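Local coordinates for protein light Chain (Clostridium botulinum, PDB 6BVD) that probably cleaves a neuronal SNARE protein as the zinc-dependent protease domain of the mosaic botulinum neurotoxin type HA, at residues His228-Ile231 / His232-His235; Glu342-Tyr345 / Lys346-Ser350; Phe39-Met42 / Asp43-Ile47. All coordinates share one frame; numbering follows the deposited sequence. Where two conformers were deposited one is given.

All three contacts are local, each formed within one continuous run of chain, and all belong to the clostridial neurotoxin zinc protease domain. Along the chain the order is interaction 3, on the hairpin of strands 36-40 and 45-48, then interaction 1, on helix 222-237, then interaction 2, at the end of helix 338-348. Interaction 1 lies near the centre of the chain and carries two zinc ligands. Interaction 2 is centred about 14 Å from it and touches it, the Tyr349 ring stacking on His235. Interaction 3 is centred about 16 Å from interaction 1 without touching it. The metal-binding helix is thus packed on helix 104-115, which also packs on the hairpin, and meets interaction 2 through His235.

Interaction 1: residues His228-Ile231 / His232-His235; sequences HELI and HVLH. With ACT (acetate ion), chain F.
The imidazoles of His228 and His232, one helical turn apart, bring their NE2 atoms to within 3.5 Å of each other, both directed at the zinc ion. The rings meet almost at right angles, their planes 83° apart. They reach the metal by different routes: His228 places CG anti to the backbone N (chi1 180°), while His232 swings CG beside its own N (chi1 -71°). Glu229 bends back at chi2, and its OE1 comes to the edge of the His232 ring, 3.8 Å from CD2; the hydrogen bond of that oxygen goes to Thr169 OG1. On the far side of His232, ND1 gives a nearly straight hydrogen bond of 2.8 Å to OXT of an acetate ion, probably from the crystallisation liquor. The same oxygen accepts from His235 ND1 at 2.6 Å, also in the plane of its ring, so one carboxylate oxygen ties together two imidazoles. Ile231 O lies 3.3 Å above the centre of the His235 ring and accepts from His235 N, while Ile231 CG2 packs 3.5 Å from CE1 of that ring. His228, Glu229 and His232 on one buried helix form the HExxH motif of zinc metallopeptidases, with Glu266 as the third protein ligand.

Interaction 2: residues Glu342-Tyr345 / Lys346-Ser350; sequences EQLY and KKIYS
Residues 342-348 are the C-terminal turns of helix 338-348, and the i to i+4 bonding is carried on to Tyr349 N, which donates to Tyr345 O at 3.1 Å. The preceding bond, from Ile348 N to Leu344 O, measures 2.8 Å. Lys347 O accepts from both the backbone N and the OG of Ser350. The side chains pack on two sides. On one, Leu344 CD1 touches Lys347 CE at 3.7 Å and Ile348 CG1 at 4.0 Å; a bend at chi3 turns the lysine end, whose NZ forms a salt bridge with Glu112. On the other, the CD2-CE2 side of the Tyr349 ring lies over the rim of one face of Tyr345, the planes 37° apart. The rings meet from different first torsions, Tyr345 with CG anti to N (chi1 -168°) and Tyr349 with CG beside N (chi1 -72°). Tyr345 also meets Tyr287 of helix 280-301 edge-to-face, whereas Tyr349 stacks on His235 and bonds through its hydroxyl to Thr240. One water joins the two phenols, 2.8 Å from Tyr345 OH and donating to Tyr349 OH at 2.9 Å.

Interaction 3: residues Phe39-Met42 / Asp43-Ile47; sequences FQIM and DNVWI
Phe39 and Ile47 form an antiparallel hydrogen-bonded pair, Phe39 N to Ile47 O and Ile47 N to Phe39 O, and a type II turn from Met42 to Val45 reverses the chain. The turn is closed by Val45 N donating to Met42 O at 2.9 Å, with Asn44 at its third position in a positive-phi conformation. Between these bonds the chain bends at Ile41, whose N makes only a weak bond to Val45 O. Gln40 and Trp46 share one side of the hairpin. CB of Gln40 sits over the six-membered ring of the indole, 3.6 Å from its centroid and almost on the normal, a CH-pi contact. The glutamine then runs extended across the ring with CG anti to N (chi1 -161°), and its amide lies nearly parallel to the indole, 13° apart, with NE2 3.5 Å from CZ2. Stacking holds the amide flat while OE1 receives Asn44 N at 3.0 Å, in the carbonyl plane and on a lone pair. A water also donates to OE1, so two donors grip this oxygen, and the side chain reaches from the strand to the turn. NE2 has a weak bond to Asn19 O. Apolar contacts complete the hairpin: at the corner, Ile41 CG2 lies alongside Val45 CG1 and Ile41 CB meets Ile47 CD1 at 3.6 Å, while Met42 CG, held between N and the carbonyl carbon (chi1 52°), presses against Val45 CG2 at 3.6 Å. Helix 83-100 packs against Phe39, Ile41 and Ile47, and helix 104-115 against Met42 and Val45. The whole is a beta hairpin closed by a type II turn, its first strand interrupted by a corner at Ile41 that takes up one extra residue, linking adjacent antiparallel strands of the large mixed sheet in the clostridial neurotoxin protease fold.

Interaction 1: residues His228-Ile231 / His232-His235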
ATOM      1  N   HIS A 228      -3.986 -18.251   7.328  1.00 16.05           N
ATOM      2  CA  HIS A 228      -4.205 -19.620   7.758  1.00 15.42           C
ATOM      3  C   HIS A 228      -3.782 -19.767   9.243  1.00 17.23           C
ATOM      4  O   HIS A 228      -4.539 -20.275  10.021  1.00 19.02           O
ATOM      5  CB  HIS A 228      -3.409 -20.567   6.858  1.00 17.83           C
ATOM      6  CG  HIS A 228      -3.554 -22.003   7.218  1.00 28.51           C
ATOM      7  ND1 HIS A 228      -4.440 -22.856   6.584  1.00 30.30           N
ATOM      8  CD2 HIS A 228      -2.965 -22.727   8.202  1.00 30.40           C
ATOM      9  CE1 HIS A 228      -4.344 -24.056   7.135  1.00 34.03           C
ATOM     10  NE2 HIS A 228      -3.464 -24.005   8.114  1.00 24.38           N
ATOM     11  N   GLU A 229      -2.609 -19.242   9.618  1.00 18.17           N
ATOM     12  CA  GLU A 229      -2.180 -19.305  11.028  1.00 27.41           C
ATOM     13  C   GLU A 229      -3.095 -18.432  11.927  1.00 17.87           C
ATOM     14  O   GLU A 229      -3.412 -18.799  13.044  1.00 21.50           O
ATOM     15  CB  GLU A 229      -0.705 -18.870  11.169  1.00 21.40           C
ATOM     16  CG  GLU A 229       0.248 -19.842  10.497  1.00 28.56           C
ATOM     17  CD  GLU A 229      -0.036 -21.322  10.849  1.00 24.77           C
ATOM     18  OE1 GLU A 229       0.019 -21.691  12.052  1.00 24.64           O
ATOM     19  OE2 GLU A 229      -0.279 -22.150   9.933  1.00 28.55           O
ATOM     20  N   LEU A 230      -3.537 -17.286  11.430  1.00 23.63           N
ATOM     21  CA  LEU A 230      -4.448 -16.430  12.209  1.00 17.37           C
ATOM     22  C   LEU A 230      -5.792 -17.100  12.467  1.00 17.96           C
ATOM     23  O   LEU A 230      -6.449 -16.829  13.467  1.00 20.10           O
ATOM     24  CB  LEU A 230      -4.669 -15.081  11.515  1.00 21.59           C
ATOM     25  CG  LEU A 230      -3.495 -14.112  11.598  1.00 21.59           C
ATOM     26  CD1 LEU A 230      -3.794 -12.814  10.886  1.00 16.14           C
ATOM     27  CD2 LEU A 230      -3.124 -13.875  13.093  1.00 17.53           C
ATOM     28  N   ILE A 231      -6.204 -18.011  11.590  1.00 14.85           N
ATOM     29  CA  ILE A 231      -7.431 -18.735  11.843  1.00 15.62           C
ATOM     30  C   ILE A 231      -7.275 -19.679  13.066  1.00 19.01           C
ATOM     31  O   ILE A 231      -8.191 -19.774  13.889  1.00 20.24           O
ATOM     32  CB  ILE A 231      -7.866 -19.497  10.590  1.00 19.54           C
ATOM     33  CG1 ILE A 231      -8.259 -18.485   9.520  1.00 17.93           C
ATOM     34  CG2 ILE A 231      -8.987 -20.454  10.928  1.00 21.36           C
ATOM     35  CD1 ILE A 231      -8.416 -19.123   8.103  1.00 22.66           C
ATOM     36  N   HIS A 232      -6.131 -20.365  13.154  1.00 19.00           N
ATOM     37  CA  HIS A 232      -5.792 -21.177  14.334  1.00 17.80           C
ATOM     38  C   HIS A 232      -5.755 -20.308  15.627  1.00 20.85           C
ATOM     39  O   HIS A 232      -6.170 -20.762  16.678  1.00 25.53           O
ATOM     40  CB  HIS A 232      -4.429 -21.857  14.178  1.00 16.24           C
ATOM     41  CG  HIS A 232      -4.379 -22.982  13.174  1.00 17.20           C
ATOM     42  ND1 HIS A 232      -5.276 -24.022  13.161  1.00 24.55           N
ATOM     43  CD2 HIS A 232      -3.487 -23.249  12.194  1.00 16.77           C
ATOM     44  CE1 HIS A 232      -4.963 -24.870  12.194  1.00 30.47           C
ATOM     45  NE2 HIS A 232      -3.873 -24.418  11.594  1.00 23.05           N
ATOM     46  N   VAL A 233      -5.176 -19.114  15.542  1.00 27.83           N
ATOM     47  CA  VAL A 233      -5.126 -18.178  16.690  1.00 24.29           C
ATOM     48  C   VAL A 233      -6.544 -17.887  17.139  1.00 20.76           C
ATOM     49  O   VAL A 233      -6.896 -17.990  18.301  1.00 22.18           O
ATOM     50  CB  VAL A 233      -4.438 -16.861  16.281  1.00 22.69           C
ATOM     51  CG1 VAL A 233      -4.587 -15.706  17.370  1.00 15.05           C
ATOM     52  CG2 VAL A 233      -3.032 -17.103  15.892  1.00 17.69           C
ATOM     53  N   LEU A 234      -7.392 -17.572  16.164  1.00 25.90           N
ATOM     54  CA  LEU A 234      -8.775 -17.253  16.429  1.00 23.37           C
ATOM     55  C   LEU A 234      -9.497 -18.366  17.162  1.00 22.06           C
ATOM     56  O   LEU A 234     -10.296 -18.094  18.089  1.00 19.58           O
ATOM     57  CB  LEU A 234      -9.511 -16.921  15.115  1.00 23.01           C
ATOM     58  CG  LEU A 234     -10.907 -16.342  15.322  1.00 29.10           C
ATOM     59  CD1 LEU A 234     -10.828 -15.020  16.094  1.00 27.33           C
ATOM     60  CD2 LEU A 234     -11.580 -16.087  13.958  1.00 35.04           C
ATOM     61  N   HIS A 235      -9.267 -19.618  16.759  1.00 19.95           N
ATOM     62  CA  HIS A 235      -9.872 -20.718  17.459  1.00 19.96           C
ATOM     63  C   HIS A 235      -9.355 -20.720  18.918  1.00 19.66           C
ATOM     64  O   HIS A 235     -10.112 -20.956  19.846  1.00 20.21           O
ATOM     65  CB  HIS A 235      -9.565 -22.076  16.770  1.00 20.64           C
ATOM     66  CG  HIS A 235     -10.082 -22.148  15.346  1.00 21.14           C
ATOM     67  ND1 HIS A 235      -9.501 -22.946  14.378  1.00 25.49           N
ATOM     68  CD2 HIS A 235     -11.145 -21.562  14.766  1.00 21.83           C
ATOM     69  CE1 HIS A 235     -10.174 -22.817  13.243  1.00 22.17           C
ATOM     70  NE2 HIS A 235     -11.179 -21.981  13.442  1.00 26.10           N
TER
HETATM   71  C   ACT F 504      -7.269 -25.388  15.731  1.00 30.35           C
HETATM   72  O   ACT F 504      -8.199 -25.698  16.510  1.00 30.69           O
HETATM   73  OXT ACT F 504      -7.443 -24.495  14.873  1.00 26.97           O
HETATM   74  CH3 ACT F 504      -5.939 -26.090  15.829  1.00 29.27           C

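Interaction 2: residues Glu342-Tyr345 / Lys346-Ser350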
ATOM      1  N   GLU A 342     -25.471 -20.751  17.935  1.00 30.84           N
ATOM      2  CA  GLU A 342     -25.319 -21.329  16.606  1.00 30.07           C
ATOM      3  C   GLU A 342     -24.698 -20.313  15.641  1.00 28.10           C
ATOM      4  O   GLU A 342     -23.782 -20.643  14.884  1.00 25.78           O
ATOM      5  CB  GLU A 342     -26.665 -21.819  16.083  1.00 34.89           C
ATOM      6  CG  GLU A 342     -26.530 -22.621  14.804  1.00 47.86           C
ATOM      7  CD  GLU A 342     -27.860 -23.103  14.277  1.00 66.79           C
ATOM      8  OE1 GLU A 342     -28.898 -22.833  14.931  1.00 71.09           O
ATOM      9  OE2 GLU A 342     -27.864 -23.737  13.195  1.00 75.53           O
ATOM     10  N   GLN A 343     -25.133 -19.057  15.724  1.00 25.33           N
ATOM     11  CA  GLN A 343     -24.572 -18.021  14.868  1.00 28.40           C
ATOM     12  C   GLN A 343     -23.121 -17.704  15.211  1.00 26.39           C
ATOM     13  O   GLN A 343     -22.300 -17.482  14.320  1.00 25.34           O
ATOM     14  CB  GLN A 343     -25.429 -16.754  14.918  1.00 36.04           C
ATOM     15  CG  GLN A 343     -26.774 -16.930  14.202  1.00 45.27           C
ATOM     16  CD  GLN A 343     -26.630 -17.428  12.750  1.00 50.70           C
ATOM     17  OE1 GLN A 343     -26.159 -16.703  11.871  1.00 55.63           O
ATOM     18  NE2 GLN A 343     -27.049 -18.671  12.502  1.00 46.60           N
ATOM     19  N   LEU A 344     -22.777 -17.732  16.497  1.00 27.42           N
ATOM     20  CA  LEU A 344     -21.392 -17.480  16.879  1.00 21.28           C
ATOM     21  C   LEU A 344     -20.461 -18.587  16.365  1.00 20.68           C
ATOM     22  O   LEU A 344     -19.433 -18.328  15.740  1.00 25.92           O
ATOM     23  CB  LEU A 344     -21.290 -17.362  18.400  1.00 17.97           C
ATOM     24  CG  LEU A 344     -19.863 -17.319  18.926  1.00 19.83           C
ATOM     25  CD1 LEU A 344     -19.092 -16.178  18.284  1.00 19.27           C
ATOM     26  CD2 LEU A 344     -19.866 -17.148  20.484  1.00 20.54           C
ATOM     27  N   TYR A 345     -20.866 -19.820  16.577  1.00 23.94           N
ATOM     28  CA  TYR A 345     -20.090 -20.964  16.139  1.00 19.50           C
ATOM     29  C   TYR A 345     -19.905 -20.896  14.633  1.00 18.90           C
ATOM     30  O   TYR A 345     -18.809 -21.115  14.118  1.00 25.28           O
ATOM     31  CB  TYR A 345     -20.800 -22.269  16.567  1.00 23.28           C
ATOM     32  CG  TYR A 345     -19.948 -23.505  16.420  1.00 27.97           C
ATOM     33  CD1 TYR A 345     -19.143 -23.935  17.458  1.00 25.28           C
ATOM     34  CD2 TYR A 345     -19.941 -24.240  15.224  1.00 30.82           C
ATOM     35  CE1 TYR A 345     -18.350 -25.080  17.330  1.00 27.08           C
ATOM     36  CE2 TYR A 345     -19.170 -25.369  15.091  1.00 30.98           C
ATOM     37  CZ  TYR A 345     -18.366 -25.787  16.148  1.00 30.20           C
ATOM     38  OH  TYR A 345     -17.572 -26.930  16.027  1.00 27.74           O
ATOM     39  N   LYS A 346     -20.956 -20.492  13.930  1.00 22.56           N
ATOM     40  CA  LYS A 346     -20.882 -20.392  12.481  1.00 24.69           C
ATOM     41  C   LYS A 346     -19.880 -19.318  12.102  1.00 27.74           C
ATOM     42  O   LYS A 346     -19.060 -19.526  11.200  1.00 25.37           O
ATOM     43  CB  LYS A 346     -22.270 -20.110  11.902  1.00 28.84           C
ATOM     44  CG  LYS A 346     -22.347 -19.958  10.398  1.00 39.57           C
ATOM     45  CD  LYS A 346     -23.785 -19.620   9.996  1.00 43.05           C
ATOM     46  CE  LYS A 346     -23.952 -19.476   8.493  1.00 50.09           C
ATOM     47  NZ  LYS A 346     -25.411 -19.374   8.166  1.00 55.28           N
ATOM     48  N   LYS A 347     -19.896 -18.206  12.817  1.00 26.24           N
ATOM     49  CA  LYS A 347     -18.986 -17.114  12.583  1.00 20.73           C
ATOM     50  C   LYS A 347     -17.540 -17.505  12.815  1.00 28.38           C
ATOM     51  O   LYS A 347     -16.706 -17.234  11.992  1.00 28.87           O
ATOM     52  CB  LYS A 347     -19.337 -15.923  13.465  1.00 19.59           C
ATOM     53  CG  LYS A 347     -18.436 -14.725  13.290  1.00 27.44           C
ATOM     54  CD  LYS A 347     -18.690 -13.604  14.277  1.00 25.94           C
ATOM     55  CE  LYS A 347     -18.057 -13.882  15.627  1.00 33.84           C
ATOM     56  NZ  LYS A 347     -17.984 -12.704  16.518  1.00 33.69           N
ATOM     57  N   ILE A 348     -17.269 -18.211  13.895  1.00 21.74           N
ATOM     58  CA  ILE A 348     -15.925 -18.605  14.184  1.00 18.74           C
ATOM     59  C   ILE A 348     -15.401 -19.477  13.061  1.00 26.22           C
ATOM     60  O   ILE A 348     -14.293 -19.331  12.667  1.00 28.55           O
ATOM     61  CB  ILE A 348     -15.839 -19.356  15.516  1.00 24.01           C
ATOM     62  CG1 ILE A 348     -16.213 -18.448  16.670  1.00 23.91           C
ATOM     63  CG2 ILE A 348     -14.473 -19.936  15.721  1.00 27.13           C
ATOM     64  CD1 ILE A 348     -16.381 -19.149  17.977  1.00 24.65           C
ATOM     65  N   TYR A 349     -16.216 -20.369  12.551  1.00 19.59           N
ATOM     66  CA  TYR A 349     -15.791 -21.288  11.530  1.00 21.61           C
ATOM     67  C   TYR A 349     -16.017 -20.809  10.122  1.00 26.77           C
ATOM     68  O   TYR A 349     -15.822 -21.535   9.214  1.00 27.49           O
ATOM     69  CB  TYR A 349     -16.300 -22.710  11.772  1.00 22.86           C
ATOM     70  CG  TYR A 349     -15.547 -23.281  12.916  1.00 29.18           C
ATOM     71  CD1 TYR A 349     -14.306 -23.858  12.732  1.00 25.25           C
ATOM     72  CD2 TYR A 349     -16.031 -23.156  14.198  1.00 23.04           C
ATOM     73  CE1 TYR A 349     -13.593 -24.345  13.794  1.00 22.17           C
ATOM     74  CE2 TYR A 349     -15.325 -23.637  15.265  1.00 25.90           C
ATOM     75  CZ  TYR A 349     -14.110 -24.228  15.049  1.00 27.51           C
ATOM     76  OH  TYR A 349     -13.409 -24.702  16.118  1.00 29.97           O
ATOM     77  N   SER A 350     -16.513 -19.598   9.984  1.00 26.83           N
ATOM     78  CA  SER A 350     -16.595 -18.933   8.702  1.00 29.88           C
ATOM     79  C   SER A 350     -15.249 -18.543   8.100  1.00 29.83           C
ATOM     80  O   SER A 350     -15.118 -18.390   6.929  1.00 26.35           O
ATOM     81  CB  SER A 350     -17.547 -17.760   8.744  1.00 33.80           C
ATOM     82  OG  SER A 350     -16.958 -16.659   9.332  1.00 28.66           O
TER
HETATM   83  O   HOH W   1     -15.101 -26.729  17.312  1.00 30.05           O

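Interaction 3: residues Phe39-Met42 / Asp43-Ile47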
ATOM      1  N   PHE A  39       7.334  -5.432  18.963  1.00 25.65           N
ATOM      2  CA  PHE A  39       6.757  -4.418  18.057  1.00 18.02           C
ATOM      3  C   PHE A  39       5.257  -4.686  17.890  1.00 18.84           C
ATOM      4  O   PHE A  39       4.856  -5.784  17.523  1.00 20.21           O
ATOM      5  CB  PHE A  39       7.517  -4.438  16.710  1.00 22.20           C
ATOM      6  CG  PHE A  39       9.008  -4.229  16.853  1.00 22.61           C
ATOM      7  CD1 PHE A  39       9.585  -2.998  16.594  1.00 26.13           C
ATOM      8  CD2 PHE A  39       9.831  -5.267  17.277  1.00 27.36           C
ATOM      9  CE1 PHE A  39      10.933  -2.809  16.712  1.00 21.42           C
ATOM     10  CE2 PHE A  39      11.170  -5.084  17.437  1.00 25.02           C
ATOM     11  CZ  PHE A  39      11.741  -3.844  17.152  1.00 21.29           C
ATOM     12  N   GLN A  40       4.422  -3.721  18.264  1.00 16.63           N
ATOM     13  CA  GLN A  40       2.987  -3.939  18.297  1.00 21.49           C
ATOM     14  C   GLN A  40       2.431  -3.590  16.929  1.00 23.26           C
ATOM     15  O   GLN A  40       2.148  -2.430  16.634  1.00 22.01           O
ATOM     16  CB  GLN A  40       2.261  -3.099  19.371  1.00 22.44           C
ATOM     17  CG  GLN A  40       0.895  -3.688  19.684  1.00 22.39           C
ATOM     18  CD  GLN A  40       0.113  -2.959  20.744  1.00 30.72           C
ATOM     19  OE1 GLN A  40      -0.985  -3.389  21.105  1.00 37.68           O
ATOM     20  NE2 GLN A  40       0.669  -1.860  21.270  1.00 28.99           N
ATOM     21  N   ILE A  41       2.320  -4.607  16.090  1.00 20.31           N
ATOM     22  CA  ILE A  41       1.887  -4.407  14.696  1.00 18.41           C
ATOM     23  C   ILE A  41       0.438  -3.934  14.603  1.00 20.88           C
ATOM     24  O   ILE A  41       0.048  -3.197  13.657  1.00 23.40           O
ATOM     25  CB  ILE A  41       2.146  -5.767  13.881  1.00 18.26           C
ATOM     26  CG1 ILE A  41       1.749  -5.587  12.411  1.00 25.31           C
ATOM     27  CG2 ILE A  41       1.442  -6.920  14.540  1.00 14.78           C
ATOM     28  CD1 ILE A  41       2.789  -4.885  11.638  1.00 28.99           C
ATOM     29  N   MET A  42      -0.397  -4.354  15.553  1.00 21.67           N
ATOM     30  CA  MET A  42      -1.776  -3.854  15.659  1.00 19.95           C
ATOM     31  C   MET A  42      -2.177  -4.050  17.078  1.00 22.78           C
ATOM     32  O   MET A  42      -1.499  -4.818  17.793  1.00 20.76           O
ATOM     33  CB  MET A  42      -2.770  -4.586  14.702  1.00 22.45           C
ATOM     34  CG  MET A  42      -2.740  -6.135  14.824  1.00 32.30           C
ATOM     35  SD  MET A  42      -4.119  -6.963  13.924  1.00 24.56           S
ATOM     36  CE  MET A  42      -5.442  -6.678  15.075  1.00 21.19           C
ATOM     37  N   ASP A  43      -3.266  -3.414  17.527  1.00 22.22           N
ATOM     38  CA  ASP A  43      -3.698  -3.572  18.928  0.54 20.53           C
ATOM     39  C   ASP A  43      -3.763  -5.054  19.350  1.00 25.79           C
ATOM     40  O   ASP A  43      -4.468  -5.864  18.717  1.00 21.35           O
ATOM     41  CB  ASP A  43      -5.066  -2.943  19.166  0.54 22.93           C
ATOM     42  CG  ASP A  43      -5.030  -1.419  19.240  0.54 24.93           C
ATOM     43  OD1 ASP A  43      -3.947  -0.810  19.351  0.54 25.91           O
ATOM     44  OD2 ASP A  43      -6.119  -0.829  19.204  0.54 33.07           O
ATOM     45  N   ASN A  44      -3.054  -5.387  20.448  1.00 21.93           N
ATOM     46  CA  ASN A  44      -2.987  -6.716  21.049  1.00 20.82           C
ATOM     47  C   ASN A  44      -2.148  -7.743  20.270  1.00 15.53           C
ATOM     48  O   ASN A  44      -2.182  -8.916  20.578  1.00 20.81           O
ATOM     49  CB  ASN A  44      -4.402  -7.298  21.307  1.00 22.81           C
ATOM     50  CG  ASN A  44      -5.189  -6.496  22.348  1.00 31.47           C
ATOM     51  OD1 ASN A  44      -4.595  -5.932  23.260  1.00 21.15           O
ATOM     52  ND2 ASN A  44      -6.517  -6.411  22.188  1.00 22.65           N
ATOM     53  N   VAL A  45      -1.387  -7.324  19.286  1.00 19.13           N
ATOM     54  CA  VAL A  45      -0.542  -8.279  18.552  1.00 21.09           C
ATOM     55  C   VAL A  45       0.889  -7.768  18.550  1.00 21.90           C
ATOM     56  O   VAL A  45       1.189  -6.653  18.075  1.00 22.38           O
ATOM     57  CB  VAL A  45      -1.025  -8.495  17.067  1.00 22.32           C
ATOM     58  CG1 VAL A  45      -0.192  -9.561  16.390  1.00 20.88           C
ATOM     59  CG2 VAL A  45      -2.472  -8.901  17.034  1.00 16.57           C
ATOM     60  N   TRP A  46       1.788  -8.587  19.075  1.00 20.23           N
ATOM     61  CA  TRP A  46       3.196  -8.210  19.169  1.00 19.13           C
ATOM     62  C   TRP A  46       4.022  -9.093  18.299  1.00 19.84           C
ATOM     63  O   TRP A  46       3.773 -10.304  18.225  1.00 24.20           O
ATOM     64  CB  TRP A  46       3.710  -8.328  20.637  1.00 18.63           C
ATOM     65  CG  TRP A  46       3.074  -7.307  21.498  1.00 24.52           C
ATOM     66  CD1 TRP A  46       1.884  -7.409  22.125  1.00 15.53           C
ATOM     67  CD2 TRP A  46       3.578  -5.982  21.768  1.00 20.75           C
ATOM     68  NE1 TRP A  46       1.611  -6.221  22.799  1.00 21.15           N
ATOM     69  CE2 TRP A  46       2.633  -5.336  22.589  1.00 21.26           C
ATOM     70  CE3 TRP A  46       4.739  -5.289  21.400  1.00 26.79           C
ATOM     71  CZ2 TRP A  46       2.824  -4.013  23.081  1.00 19.75           C
ATOM     72  CZ3 TRP A  46       4.928  -3.962  21.879  1.00 31.72           C
ATOM     73  CH2 TRP A  46       3.961  -3.348  22.696  1.00 22.02           C
ATOM     74  N   ILE A  47       5.025  -8.506  17.664  1.00 22.37           N
ATOM     75  CA  ILE A  47       6.017  -9.295  16.941  1.00 22.84           C
ATOM     76  C   ILE A  47       7.383  -9.256  17.613  1.00 27.07           C
ATOM     77  O   ILE A  47       7.905  -8.169  17.923  1.00 20.93           O
ATOM     78  CB  ILE A  47       6.168  -8.799  15.483  1.00 26.74           C
ATOM     79  CG1 ILE A  47       4.811  -8.852  14.785  1.00 25.94           C
ATOM     80  CG2 ILE A  47       7.265  -9.603  14.722  1.00 15.32           C
ATOM     81  CD1 ILE A  47       4.782  -8.226  13.412  1.00 27.07           C
TER
HETATM   82  O   HOH W   2      -2.357  -3.425  23.263  1.00 47.10           O